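Local coordinates for extracellular solute-binding protein, family 7 (Colwellia psychrerythraea, PDB 4PET) that binds pyruvate together with a calcium ion and probably delivers it, as a periplasmic solute-binding protein, to a TRAP transporter, at residues P228-W234 / N293-F299; Q120-F124 / S331-Y335; M106-P112 / G177-E181; P146-G151 / A269-Y273; T48-A52 / T64-D68. One frame throughout, in Å; residues are numbered along the deposited sequence.

In the fold
Five contacts sample both sheets of this two-lobed binding protein and the helices around them. Interaction 5 closes first along the chain, inside the beta-alpha-beta unit at one end of the five-stranded sheet; interaction 4 sets helix 255-290 against strand 142-149 of that same sheet, its centre about 16 Å away. Interaction 1 lies on the outermost pair of the six-stranded sheet, about 35 Å from interaction 5 between centres. Interactions 2 and 3 touch each other through Gln120 and Thr109; along the chain the loop closed by interaction 2 contains interactions 1 and 4. Trp234 of interaction 1 packs on Pro112 and Ala179 of interaction 3. Interactions 1, 2 and 4 also meet the second subunit; of these, interaction 4 lies nearest the bound pyruvate.

Interaction 1 (P228-W234 / N293-F299); sequences PYYYTGW and NVQMRSF
Tyr229 to Tyr231 and Gln295 to Arg297 are paired as parallel strands at the outer edge of the six-stranded sheet, and four backbone hydrogen bonds join them. Gln295 N gives to Pro228 O at 2.8 Å and Tyr230 N to Gln295 O; Arg297 N then gives to Tyr230 O, and Thr232 N to Arg297 O at 2.9 Å. The other edge of strand 229-231 bonds to strand 156-158.

Arg297 has its donors well occupied. Arg297 NH1 reaches back to Met296 O at 3.0 Å, lying above that carbonyl's plane, and Arg297 NH2 gives to Gln295 OE1 at 2.8 Å and to a water that also meets Tyr229 OH; NE forms a salt bridge with Glu161. With CG anti to the carbonyl carbon (chi1 -67°) and a bend at chi2, the chain passes CB over the face of the Tyr231 ring and brings one face of the guanidinium over Tyr229 CD1.

The Tyr231 hydroxyl bonds to Ile162 N and to a second water, which donates to Ser298 O. Its ring stacks face to face on Phe299, planes 30° apart, and Phe299 CE2 comes within 3.4 Å of Trp234 NE1.

Interaction 2 (Q120-F124 / S331-Y335); sequences QHAWF and SLNDY
A helix-helix contact built round an indole joins helix 117-126 to the long C-terminal helix 323-353, where Trp123 meets Ser331, Leu332 and Tyr335. The short segments run at 124° to each other with their axes 11.1 Å apart, a spacing that large side chains span.

Trp123 spans most of it. Its CG stands anti to the backbone N (chi1 175°), which carries the indole across to the second helix. There Trp123 NE1 donates to Ser331 OG over 3.1 Å; the bond is nearly straight, and the hydroxyl oxygen sits in the plane of the ring. This gives the one polar atom of a buried indole its acceptor and fixes how the ring is turned. Leu332 presses from a different direction: Leu332 CD2 lies over the centre of the six-membered ring of Trp123, 3.5 Å from its centroid, in a CH-pi contact.

Tyr335 takes the indole's edge. Trp123 CD1 points toward the tyrosine face, 3.6 Å from Tyr335 CG, in an offset edge-to-face pair with the planes 61° apart. Trp123 CA lies over a tyrosine face, offset toward the rim. The Trp123 ring also packs against Phe108 and Met115, two loop residues that extend this apolar layer.

The tyrosine's far end belongs to the dimer interface: Tyr335 OH hydrogen-bonds to His278 of the second subunit. Back within the chain, Tyr335 OH rests 3.4 Å from Ala122 CB.

Interaction 3 (M106-P112 / G177-E181); sequences MFFTTVP and GFAGE
Phe178 is met by three side chains of the 106-112 loop: Met106, Phe107 and Pro112. Its CG lies anti to the backbone N (chi1 -161°), which swings the ring off the helix and in among them. Met106, a selenomethionine, runs out extended through chi2 and then bends at chi3 (-70°); the turn brings Met106 CE to the edge of the phenylalanine ring, in the ring plane and 3.7 Å from Phe178 CD1. The selenium of Met106 is also at that edge, 5.3 Å from the Phe178 ring centroid, a Met-aromatic contact, and it packs on the backbone at Gly177 C as well. Phe107 CE1 reaches the same Phe178 CD1 at 3.8 Å, its ring inclined by 55° to the other.

This is where a loop leading from strand 90-93 to helix 117-126 packs on the N-terminal part of helix 177-185, close to the pyruvate pocket: Pro176, just before Gly177, lines it. Helix 301-321 adds Phe318, which meets Phe178 edge-to-face.

Pro112 comes in crosswise, with Pro112 CD 3.9 Å from Phe178 CB and Pro112 CG 3.8 Å from Ala179 CB. A glycine here would strip away the ring carbons and is likely to open a gap beside Phe178 and Ala179. Between loop and helix a water bridges the backbones, donating to Thr110 O and accepting from Phe178 N at 2.7 Å.

Interaction 4 (P146-G151 / A269-Y273); sequences PGGNTG and AYDMY
Met272, a selenomethionine, lies along the backbone of Gly148, with Met272 CE 3.3 Å from Gly148 C. Its chi1 of -153° sends CG away from the backbone N, and a bend at chi3 folds the methyl back over the peptide. The fit depends on a bare glycine, since a CB at Gly148 would run into the selenium. One turn earlier, Ala269 CB sits 3.4 Å from Pro146 O.

Polar groups meet without a direct hydrogen bond. A water accepts a hydrogen bond from Asn149 N and donates one to Ala269 O at 2.6 Å, while Asn149 O draws a CA-H contact from Tyr273 CA at 3.1 Å. The Tyr273 ring runs beside the turn that follows, with Tyr273 CE1 3.8 Å from Gly151 CA. A serine in place of Tyr273 would probably leave a gap beside Asn149 and Gly151, and the turn less firmly backed.

Asn149 OD1 accepts from Gly151 N at 2.8 Å, on a lone pair, and Thr150 OG1 bonds to Gln153, which binds both the calcium ion and pyruvate. Helix 255-290 thus backs the end of strand 142-149, where an Asx turn leads the chain into the binding site.

Interaction 5 (T48-A52 / T64-D68); sequences TKNMA and TIRID
Helix segment 48-52 runs almost antiparallel to strand segment 64-68, at 164° with the axes 8.9 Å apart, and the backbones come nearest at Ala52 and Ile65, whose CA atoms are 5.6 Å apart. Two isoleucines on the helix-facing side of the strand do the work.

Ile67 reaches the helix backbone: its CG1 is anti to the carbonyl carbon (chi1 -59°) and the chain stays extended at chi2, which carries Ile67 CD1 to 3.4 Å from Thr48 C. Ile67 CD1 also lies 3.7 Å from Thr48 CB and brushes Lys49 CG. Ile65 CD1 is met instead by the selenium of Met51, a selenomethionine, at 3.7 Å; bends at chi2 and chi3 turn that chain toward the strand. Ala52, small enough to let the backbones close in, sets its CB 3.7 Å from Ile65 O.

These elements belong to a beta-alpha-beta unit, strand 29-35, helix 44-58 and strand 63-68, at one end of the five-stranded sheet. Leu33 of the first strand touches both Met51 and Ile65, and helix 255-290 adds Met265 and Ala268 against Met51.

A single water links the main chains, donating to Ala52 O at 2.7 Å and accepting from Ile65 N. Thr48 OG1 bonds to Glu35 and Gly45, outside the contact. With no direct hydrogen bond across it, helix and strand are held mainly by the fit of apolar groups, and the water gives Ala52 O and Ile65 N a shared partner.

Interaction 1 (P228-W234 / N293-F299)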
# COMPACT_ATOMS: atom_id res chain seq x y z
N PRO A 228 21.15 2.05 -23.32
CA PRO A 228 21.25 0.72 -22.72
C PRO A 228 21.55 0.67 -21.23
O PRO A 228 21.42 -0.44 -20.69
CB PRO A 228 22.41 0.09 -23.49
CG PRO A 228 23.27 1.23 -23.88
CD PRO A 228 22.34 2.40 -24.11
N TYR A 229 21.97 1.76 -20.58
CA TYR A 229 22.28 1.71 -19.14
C TYR A 229 21.05 2.10 -18.32
O TYR A 229 20.52 3.19 -18.48
CB TYR A 229 23.48 2.60 -18.82
CG TYR A 229 24.70 2.22 -19.64
CD1 TYR A 229 25.44 1.08 -19.32
CD2 TYR A 229 25.10 2.95 -20.75
CE1 TYR A 229 26.55 0.70 -20.06
CE2 TYR A 229 26.21 2.56 -21.51
CZ TYR A 229 26.93 1.43 -21.16
OH TYR A 229 28.02 1.01 -21.89
N TYR A 230 20.61 1.17 -17.48
CA TYR A 230 19.39 1.32 -16.72
C TYR A 230 19.78 1.44 -15.25
O TYR A 230 20.25 0.48 -14.64
CB TYR A 230 18.50 0.11 -16.97
CG TYR A 230 17.03 0.28 -16.61
CD1 TYR A 230 16.49 1.52 -16.33
CD2 TYR A 230 16.20 -0.83 -16.54
CE1 TYR A 230 15.15 1.66 -16.04
CE2 TYR A 230 14.87 -0.71 -16.25
CZ TYR A 230 14.35 0.53 -15.99
OH TYR A 230 13.01 0.63 -15.69
N TYR A 231 19.59 2.63 -14.69
CA TYR A 231 20.13 2.94 -13.39
C TYR A 231 19.11 2.71 -12.31
O TYR A 231 17.89 2.89 -12.53
CB TYR A 231 20.62 4.41 -13.35
CG TYR A 231 22.05 4.53 -13.83
CD1 TYR A 231 22.35 4.53 -15.19
CD2 TYR A 231 23.11 4.59 -12.93
CE1 TYR A 231 23.64 4.60 -15.64
CE2 TYR A 231 24.42 4.66 -13.37
CZ TYR A 231 24.67 4.66 -14.73
OH TYR A 231 25.96 4.72 -15.22
N THR A 232 19.59 2.29 -11.15
CA THR A 232 18.71 2.16 -9.98
C THR A 232 18.40 3.56 -9.36
O THR A 232 19.12 4.52 -9.63
CB THR A 232 19.35 1.25 -8.92
OG1 THR A 232 20.59 1.82 -8.49
CG2 THR A 232 19.60 -0.17 -9.49
N GLY A 233 17.37 3.62 -8.52
CA GLY A 233 16.78 4.87 -8.03
C GLY A 233 17.30 5.49 -6.72
O GLY A 233 18.33 5.08 -6.17
N TRP A 234 16.56 6.50 -6.23
CA TRP A 234 17.01 7.43 -5.19
C TRP A 234 16.12 8.68 -5.17
O TRP A 234 15.84 9.24 -4.13
CB TRP A 234 18.48 7.87 -5.39
CG TRP A 234 18.75 8.62 -6.69
CD1 TRP A 234 19.10 8.09 -7.89
CD2 TRP A 234 18.64 10.04 -6.90
NE1 TRP A 234 19.25 9.09 -8.84
CE2 TRP A 234 18.96 10.29 -8.26
CE3 TRP A 234 18.30 11.12 -6.08
CZ2 TRP A 234 18.97 11.59 -8.81
CZ3 TRP A 234 18.33 12.42 -6.64
CH2 TRP A 234 18.65 12.63 -8.00
N ASN A 293 20.74 -6.66 -24.13
CA ASN A 293 21.49 -5.43 -24.31
C ASN A 293 21.23 -4.34 -23.26
O ASN A 293 21.87 -3.30 -23.27
CB ASN A 293 21.26 -4.90 -25.73
CG ASN A 293 21.94 -5.78 -26.77
OD1 ASN A 293 23.13 -6.03 -26.69
ND2 ASN A 293 21.17 -6.29 -27.73
N VAL A 294 20.29 -4.57 -22.34
CA VAL A 294 20.09 -3.64 -21.25
C VAL A 294 21.06 -4.02 -20.15
O VAL A 294 21.14 -5.18 -19.76
CB VAL A 294 18.67 -3.70 -20.68
CG1 VAL A 294 18.56 -2.80 -19.45
CG2 VAL A 294 17.65 -3.29 -21.72
N GLN A 295 21.77 -3.02 -19.65
CA GLN A 295 22.81 -3.20 -18.64
C GLN A 295 22.42 -2.39 -17.40
O GLN A 295 22.45 -1.18 -17.44
CB GLN A 295 24.11 -2.60 -19.18
CG GLN A 295 24.58 -3.14 -20.53
CD GLN A 295 25.68 -4.18 -20.40
OE1 GLN A 295 26.65 -3.99 -19.65
NE2 GLN A 295 25.54 -5.29 -21.11
N MSE A 296 22.10 -3.04 -16.30
CA MSE A 296 21.66 -2.30 -15.14
C MSE A 296 22.86 -1.73 -14.39
O MSE A 296 23.88 -2.37 -14.28
CB MSE A 296 20.77 -3.18 -14.25
CG MSE A 296 19.30 -3.25 -14.79
SE MSE A 296 17.93 -3.46 -13.44
CE MSE A 296 19.13 -3.59 -11.97
N ARG A 297 22.72 -0.49 -13.91
CA ARG A 297 23.84 0.21 -13.30
C ARG A 297 23.44 0.96 -12.03
O ARG A 297 22.26 1.21 -11.78
CB ARG A 297 24.47 1.23 -14.28
CG ARG A 297 25.19 0.62 -15.49
CD ARG A 297 26.48 -0.05 -15.10
NE ARG A 297 27.23 -0.60 -16.23
CZ ARG A 297 27.06 -1.81 -16.75
NH1 ARG A 297 26.12 -2.62 -16.30
NH2 ARG A 297 27.83 -2.22 -17.76
N SER A 298 24.45 1.34 -11.27
CA SER A 298 24.27 2.10 -10.06
C SER A 298 25.18 3.32 -10.13
O SER A 298 26.23 3.28 -10.77
CB SER A 298 24.65 1.22 -8.86
OG SER A 298 23.56 0.40 -8.50
N PHE A 299 24.80 4.39 -9.44
CA PHE A 299 25.67 5.55 -9.37
C PHE A 299 26.83 5.27 -8.39
O PHE A 299 26.61 4.73 -7.29
CB PHE A 299 24.86 6.76 -8.93
CG PHE A 299 23.79 7.15 -9.91
CD1 PHE A 299 24.13 7.82 -11.07
CD2 PHE A 299 22.44 6.81 -9.69
CE1 PHE A 299 23.15 8.21 -11.99
CE2 PHE A 299 21.44 7.18 -10.62
CZ PHE A 299 21.80 7.89 -11.77
O HOH W 1 29.48 -0.98 -19.93
O HOH W 2 27.69 3.77 -13.40

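Interaction 2 (Q120-F124 / S331-Y335)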
# COMPACT_ATOMS: atom_id res chain seq x y z
N GLN A 120 4.20 6.92 2.58
CA GLN A 120 3.61 8.15 2.09
C GLN A 120 2.09 8.11 2.22
O GLN A 120 1.46 9.12 2.52
CB GLN A 120 4.05 8.44 0.67
CG GLN A 120 3.67 9.82 0.18
CD GLN A 120 3.84 9.92 -1.31
OE1 GLN A 120 3.41 9.03 -2.05
NE2 GLN A 120 4.50 10.96 -1.75
N HIS A 121 1.49 6.92 2.10
CA HIS A 121 0.06 6.83 2.30
C HIS A 121 -0.34 7.12 3.75
O HIS A 121 -1.31 7.80 4.00
CB HIS A 121 -0.43 5.46 1.84
CG HIS A 121 -0.35 5.27 0.36
ND1 HIS A 121 -0.33 4.03 -0.24
CD2 HIS A 121 -0.30 6.18 -0.64
CE1 HIS A 121 -0.28 4.18 -1.55
NE2 HIS A 121 -0.25 5.48 -1.82
N ALA A 122 0.45 6.62 4.70
CA ALA A 122 0.27 6.93 6.10
C ALA A 122 0.37 8.43 6.29
O ALA A 122 -0.43 9.06 7.03
CB ALA A 122 1.33 6.22 6.93
N TRP A 123 1.38 9.00 5.65
CA TRP A 123 1.61 10.43 5.79
C TRP A 123 0.42 11.22 5.26
O TRP A 123 -0.05 12.13 5.96
CB TRP A 123 2.89 10.87 5.08
CG TRP A 123 3.08 12.36 5.12
CD1 TRP A 123 3.46 13.10 6.19
CD2 TRP A 123 2.89 13.30 4.03
NE1 TRP A 123 3.49 14.44 5.86
CE2 TRP A 123 3.15 14.59 4.54
CE3 TRP A 123 2.51 13.17 2.70
CZ2 TRP A 123 3.08 15.74 3.75
CZ3 TRP A 123 2.41 14.32 1.91
CH2 TRP A 123 2.70 15.59 2.43
N PHE A 124 -0.08 10.86 4.06
CA PHE A 124 -1.22 11.55 3.44
C PHE A 124 -2.49 11.49 4.27
O PHE A 124 -3.08 12.50 4.57
CB PHE A 124 -1.58 10.99 2.05
CG PHE A 124 -0.89 11.67 0.92
CD1 PHE A 124 -1.11 13.02 0.65
CD2 PHE A 124 0.02 10.96 0.13
CE1 PHE A 124 -0.43 13.66 -0.39
CE2 PHE A 124 0.68 11.59 -0.93
CZ PHE A 124 0.46 12.93 -1.19
N SER A 331 7.17 18.66 8.08
CA SER A 331 6.22 17.57 8.26
C SER A 331 6.74 16.31 7.58
O SER A 331 6.66 15.23 8.15
CB SER A 331 4.84 17.94 7.71
OG SER A 331 3.99 16.81 7.76
N LEU A 332 7.27 16.45 6.36
CA LEU A 332 7.78 15.30 5.63
C LEU A 332 9.00 14.70 6.31
O LEU A 332 9.13 13.48 6.37
CB LEU A 332 8.16 15.66 4.20
CG LEU A 332 7.01 15.87 3.24
CD1 LEU A 332 7.54 16.48 1.96
CD2 LEU A 332 6.26 14.54 2.94
N ASN A 333 9.87 15.56 6.81
CA ASN A 333 11.12 15.14 7.41
C ASN A 333 10.87 14.43 8.77
O ASN A 333 11.35 13.32 9.01
CB ASN A 333 12.08 16.34 7.53
CG ASN A 333 13.40 15.99 8.19
OD1 ASN A 333 13.70 16.45 9.30
ND2 ASN A 333 14.19 15.18 7.50
N ASP A 334 10.08 15.06 9.62
CA ASP A 334 9.74 14.46 10.92
C ASP A 334 8.94 13.19 10.71
O ASP A 334 9.18 12.22 11.40
CB ASP A 334 8.88 15.39 11.74
CG ASP A 334 9.60 16.63 12.17
OD1 ASP A 334 10.83 16.70 11.94
OD2 ASP A 334 8.91 17.53 12.73
N TYR A 335 7.98 13.21 9.79
CA TYR A 335 7.16 12.04 9.57
C TYR A 335 8.02 10.88 9.04
O TYR A 335 7.95 9.76 9.56
CB TYR A 335 5.93 12.30 8.70
CG TYR A 335 4.88 11.21 8.90
CD1 TYR A 335 3.93 11.31 9.93
CD2 TYR A 335 4.88 10.04 8.12
CE1 TYR A 335 3.00 10.30 10.15
CE2 TYR A 335 3.95 9.04 8.33
CZ TYR A 335 3.01 9.17 9.35
OH TYR A 335 2.10 8.16 9.57

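Interaction 3 (M106-P112 / G177-E181)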
# COMPACT_ATOMS: atom_id res chain seq x y z
N MSE A 106 5.64 20.52 -5.63
CA MSE A 106 6.58 19.40 -5.83
C MSE A 106 6.50 18.31 -4.76
O MSE A 106 6.64 17.13 -5.06
CB MSE A 106 8.03 19.92 -5.84
CG MSE A 106 8.41 20.72 -7.08
SE MSE A 106 10.32 21.06 -7.10
CE MSE A 106 10.45 22.34 -5.62
N PHE A 107 6.27 18.71 -3.52
CA PHE A 107 6.48 17.82 -2.38
C PHE A 107 5.33 16.83 -2.13
O PHE A 107 5.51 15.90 -1.37
CB PHE A 107 6.83 18.65 -1.13
CG PHE A 107 7.90 19.68 -1.41
CD1 PHE A 107 9.18 19.30 -1.76
CD2 PHE A 107 7.60 21.03 -1.40
CE1 PHE A 107 10.14 20.22 -2.04
CE2 PHE A 107 8.56 21.98 -1.71
CZ PHE A 107 9.82 21.58 -2.02
N PHE A 108 4.19 17.00 -2.82
CA PHE A 108 3.07 16.09 -2.69
C PHE A 108 3.12 14.91 -3.66
O PHE A 108 2.25 14.04 -3.62
CB PHE A 108 1.75 16.86 -2.80
CG PHE A 108 1.65 17.98 -1.79
CD1 PHE A 108 1.33 17.69 -0.46
CD2 PHE A 108 1.98 19.28 -2.14
CE1 PHE A 108 1.27 18.70 0.50
CE2 PHE A 108 1.93 20.30 -1.18
CZ PHE A 108 1.57 20.01 0.14
N THR A 109 4.14 14.89 -4.53
CA THR A 109 4.32 13.82 -5.47
C THR A 109 5.30 12.80 -4.87
O THR A 109 4.91 11.67 -4.59
CB THR A 109 4.82 14.31 -6.79
OG1 THR A 109 3.84 15.15 -7.39
CG2 THR A 109 5.04 13.12 -7.69
N THR A 110 6.52 13.26 -4.61
CA THR A 110 7.55 12.48 -3.88
C THR A 110 8.74 13.42 -3.70
O THR A 110 8.74 14.52 -4.26
CB THR A 110 7.97 11.21 -4.66
OG1 THR A 110 8.80 10.37 -3.84
CG2 THR A 110 8.71 11.59 -5.93
N VAL A 111 9.72 13.02 -2.89
CA VAL A 111 10.99 13.73 -2.80
C VAL A 111 12.18 12.76 -2.75
O VAL A 111 12.07 11.65 -2.20
CB VAL A 111 11.09 14.69 -1.59
CG1 VAL A 111 9.87 15.61 -1.54
CG2 VAL A 111 11.18 13.93 -0.30
N PRO A 112 13.31 13.16 -3.35
CA PRO A 112 14.53 12.35 -3.34
C PRO A 112 14.87 11.96 -1.91
O PRO A 112 14.77 12.77 -1.00
CB PRO A 112 15.58 13.30 -3.95
CG PRO A 112 14.77 14.17 -4.88
CD PRO A 112 13.47 14.39 -4.14
N GLY A 177 10.36 17.40 -10.98
CA GLY A 177 10.28 17.57 -9.55
C GLY A 177 11.58 18.02 -8.94
O GLY A 177 12.47 18.64 -9.58
N PHE A 178 11.69 17.69 -7.67
CA PHE A 178 12.78 18.18 -6.87
C PHE A 178 14.13 17.59 -7.30
O PHE A 178 15.16 18.26 -7.19
CB PHE A 178 12.52 17.92 -5.39
CG PHE A 178 13.37 18.78 -4.49
CD1 PHE A 178 13.12 20.14 -4.38
CD2 PHE A 178 14.43 18.25 -3.80
CE1 PHE A 178 13.91 20.94 -3.57
CE2 PHE A 178 15.20 19.04 -2.98
CZ PHE A 178 14.96 20.39 -2.88
N ALA A 179 14.12 16.35 -7.79
CA ALA A 179 15.38 15.75 -8.28
C ALA A 179 15.97 16.59 -9.44
O ALA A 179 17.19 16.72 -9.59
CB ALA A 179 15.18 14.30 -8.70
N GLY A 180 15.10 17.18 -10.25
CA GLY A 180 15.56 18.03 -11.34
C GLY A 180 16.34 19.21 -10.81
O GLY A 180 17.39 19.59 -11.34
N GLU A 181 15.83 19.80 -9.74
CA GLU A 181 16.50 20.92 -9.09
C GLU A 181 17.84 20.49 -8.49
O GLU A 181 18.82 21.23 -8.51
CB GLU A 181 15.61 21.52 -7.98
CG GLU A 181 14.22 21.88 -8.44
CD GLU A 181 14.23 23.01 -9.42
OE1 GLU A 181 14.65 24.12 -9.02
OE2 GLU A 181 13.84 22.79 -10.59
O HOH W 3 10.17 15.75 -6.51

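Interaction 4 (P146-G151 / A269-Y273)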
# COMPACT_ATOMS: atom_id res chain seq x y z
N PRO A 146 -4.72 12.09 -3.91
CA PRO A 146 -3.81 11.04 -4.39
C PRO A 146 -4.37 10.41 -5.66
O PRO A 146 -5.56 10.12 -5.67
CB PRO A 146 -3.81 10.03 -3.22
CG PRO A 146 -3.94 10.94 -1.97
CD PRO A 146 -4.98 11.98 -2.46
N GLY A 147 -3.55 10.22 -6.71
CA GLY A 147 -4.04 9.69 -7.98
C GLY A 147 -3.39 8.39 -8.43
O GLY A 147 -3.60 7.96 -9.56
N GLY A 148 -2.57 7.79 -7.55
CA GLY A 148 -1.95 6.50 -7.77
C GLY A 148 -0.45 6.51 -7.56
O GLY A 148 0.25 7.40 -8.08
N ASN A 149 0.08 5.50 -6.85
CA ASN A 149 1.51 5.40 -6.64
C ASN A 149 2.15 4.39 -7.58
O ASN A 149 1.57 3.33 -7.84
CB ASN A 149 1.82 4.96 -5.22
CG ASN A 149 3.04 5.62 -4.67
OD1 ASN A 149 4.15 5.20 -4.94
ND2 ASN A 149 2.85 6.67 -3.89
N THR A 150 3.35 4.73 -8.05
CA THR A 150 4.15 3.83 -8.87
C THR A 150 5.05 2.95 -8.00
O THR A 150 5.66 1.98 -8.46
CB THR A 150 5.04 4.65 -9.84
OG1 THR A 150 5.95 5.48 -9.11
CG2 THR A 150 4.16 5.53 -10.75
N GLY A 151 5.17 3.28 -6.73
CA GLY A 151 6.25 2.72 -5.94
C GLY A 151 7.60 3.32 -6.36
O GLY A 151 7.66 4.37 -6.97
N ALA A 269 -6.88 5.09 -6.88
CA ALA A 269 -5.51 5.44 -6.58
C ALA A 269 -4.77 4.31 -5.84
O ALA A 269 -3.63 3.99 -6.16
CB ALA A 269 -5.46 6.72 -5.75
N TYR A 270 -5.40 3.73 -4.82
CA TYR A 270 -4.78 2.62 -4.14
C TYR A 270 -4.55 1.45 -5.09
O TYR A 270 -3.48 0.88 -5.10
CB TYR A 270 -5.69 2.17 -3.02
CG TYR A 270 -5.51 2.90 -1.70
CD1 TYR A 270 -4.30 2.84 -1.01
CD2 TYR A 270 -6.57 3.57 -1.11
CE1 TYR A 270 -4.15 3.43 0.23
CE2 TYR A 270 -6.44 4.15 0.16
CZ TYR A 270 -5.24 4.08 0.81
OH TYR A 270 -5.12 4.64 2.05
N ASP A 271 -5.57 1.08 -5.86
CA ASP A 271 -5.42 -0.02 -6.82
C ASP A 271 -4.30 0.25 -7.80
O ASP A 271 -3.65 -0.68 -8.24
CB ASP A 271 -6.68 -0.23 -7.64
CG ASP A 271 -7.71 -1.11 -6.94
OD1 ASP A 271 -7.36 -1.92 -6.04
OD2 ASP A 271 -8.88 -1.00 -7.33
N MSE A 272 -4.07 1.51 -8.19
CA MSE A 272 -2.98 1.77 -9.13
C MSE A 272 -1.59 1.36 -8.59
O MSE A 272 -0.70 1.00 -9.37
CB MSE A 272 -2.95 3.21 -9.65
CG MSE A 272 -2.31 3.34 -11.03
SE MSE A 272 -1.63 5.12 -11.41
CE MSE A 272 -0.01 5.01 -10.45
N TYR A 273 -1.40 1.43 -7.28
CA TYR A 273 -0.15 1.01 -6.68
C TYR A 273 -0.03 -0.52 -6.76
O TYR A 273 1.04 -1.05 -7.03
CB TYR A 273 -0.09 1.45 -5.22
CG TYR A 273 1.14 0.97 -4.49
CD1 TYR A 273 2.38 1.02 -5.09
CD2 TYR A 273 1.06 0.48 -3.20
CE1 TYR A 273 3.51 0.58 -4.44
CE2 TYR A 273 2.22 0.02 -2.52
CZ TYR A 273 3.44 0.09 -3.15
OH TYR A 273 4.59 -0.34 -2.49
O HOH W 4 -1.66 4.70 -4.55

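Interaction 5 (T48-A52 / T64-D68)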
# COMPACT_ATOMS: atom_id res chain seq x y z
N THR A 48 -7.68 6.35 -14.25
CA THR A 48 -8.75 7.26 -14.64
C THR A 48 -10.00 6.52 -15.14
O THR A 48 -11.13 6.82 -14.75
CB THR A 48 -8.24 8.30 -15.71
OG1 THR A 48 -7.60 7.63 -16.81
CG2 THR A 48 -7.26 9.28 -15.08
N LYS A 49 -9.79 5.54 -16.01
CA LYS A 49 -10.90 4.76 -16.53
C LYS A 49 -11.60 4.02 -15.37
O LYS A 49 -12.80 4.02 -15.28
CB LYS A 49 -10.39 3.77 -17.58
CG LYS A 49 -10.03 4.36 -18.93
CD LYS A 49 -9.39 3.25 -19.84
CE LYS A 49 -8.79 3.76 -21.14
NZ LYS A 49 -7.61 4.68 -20.99
N ASN A 50 -10.81 3.36 -14.54
CA ASN A 50 -11.31 2.65 -13.36
C ASN A 50 -12.14 3.60 -12.48
O ASN A 50 -13.22 3.25 -12.00
CB ASN A 50 -10.14 2.06 -12.56
CG ASN A 50 -9.45 0.91 -13.28
OD1 ASN A 50 -9.94 0.41 -14.29
ND2 ASN A 50 -8.31 0.48 -12.74
N MSE A 51 -11.63 4.82 -12.29
CA MSE A 51 -12.30 5.80 -11.45
C MSE A 51 -13.64 6.15 -12.08
O MSE A 51 -14.70 6.03 -11.46
CB MSE A 51 -11.40 7.01 -11.25
CG MSE A 51 -11.97 8.08 -10.31
SE MSE A 51 -13.30 9.25 -11.23
CE MSE A 51 -12.17 10.09 -12.60
N ALA A 52 -13.60 6.52 -13.35
CA ALA A 52 -14.81 6.89 -14.08
C ALA A 52 -15.85 5.79 -14.13
O ALA A 52 -17.06 6.07 -14.10
CB ALA A 52 -14.44 7.29 -15.50
N THR A 64 -21.39 10.94 -14.80
CA THR A 64 -20.47 10.33 -15.74
C THR A 64 -19.32 11.27 -16.16
O THR A 64 -19.49 12.50 -16.35
CB THR A 64 -21.19 9.85 -16.98
OG1 THR A 64 -21.62 10.97 -17.73
CG2 THR A 64 -22.40 8.98 -16.62
N ILE A 65 -18.15 10.67 -16.30
CA ILE A 65 -16.93 11.41 -16.54
C ILE A 65 -16.26 10.92 -17.85
O ILE A 65 -15.75 9.79 -17.92
CB ILE A 65 -16.00 11.28 -15.35
CG1 ILE A 65 -16.70 11.68 -14.04
CG2 ILE A 65 -14.78 12.13 -15.53
CD1 ILE A 65 -16.07 11.10 -12.85
N ARG A 66 -16.29 11.77 -18.88
CA ARG A 66 -15.53 11.52 -20.09
C ARG A 66 -14.06 11.82 -19.85
O ARG A 66 -13.71 12.83 -19.25
CB ARG A 66 -16.04 12.37 -21.25
CG ARG A 66 -15.37 12.00 -22.60
CD ARG A 66 -14.81 13.23 -23.26
NE ARG A 66 -15.89 14.11 -23.62
CZ ARG A 66 -15.76 15.37 -24.02
NH1 ARG A 66 -14.58 15.94 -24.12
NH2 ARG A 66 -16.85 16.07 -24.34
N ILE A 67 -13.19 10.94 -20.33
CA ILE A 67 -11.75 11.12 -20.16
C ILE A 67 -11.12 11.58 -21.50
O ILE A 67 -11.28 10.92 -22.53
CB ILE A 67 -11.08 9.84 -19.69
CG1 ILE A 67 -11.67 9.38 -18.37
CG2 ILE A 67 -9.60 10.01 -19.48
CD1 ILE A 67 -11.15 8.06 -18.00
N ASP A 68 -10.47 12.74 -21.47
CA ASP A 68 -9.69 13.22 -22.61
C ASP A 68 -8.20 13.09 -22.35
O ASP A 68 -7.65 13.66 -21.41
CB ASP A 68 -9.95 14.68 -22.89
CG ASP A 68 -11.38 14.95 -23.30
OD1 ASP A 68 -12.14 14.00 -23.53
OD2 ASP A 68 -11.73 16.14 -23.41
O HOH W 5 -18.13 7.83 -15.86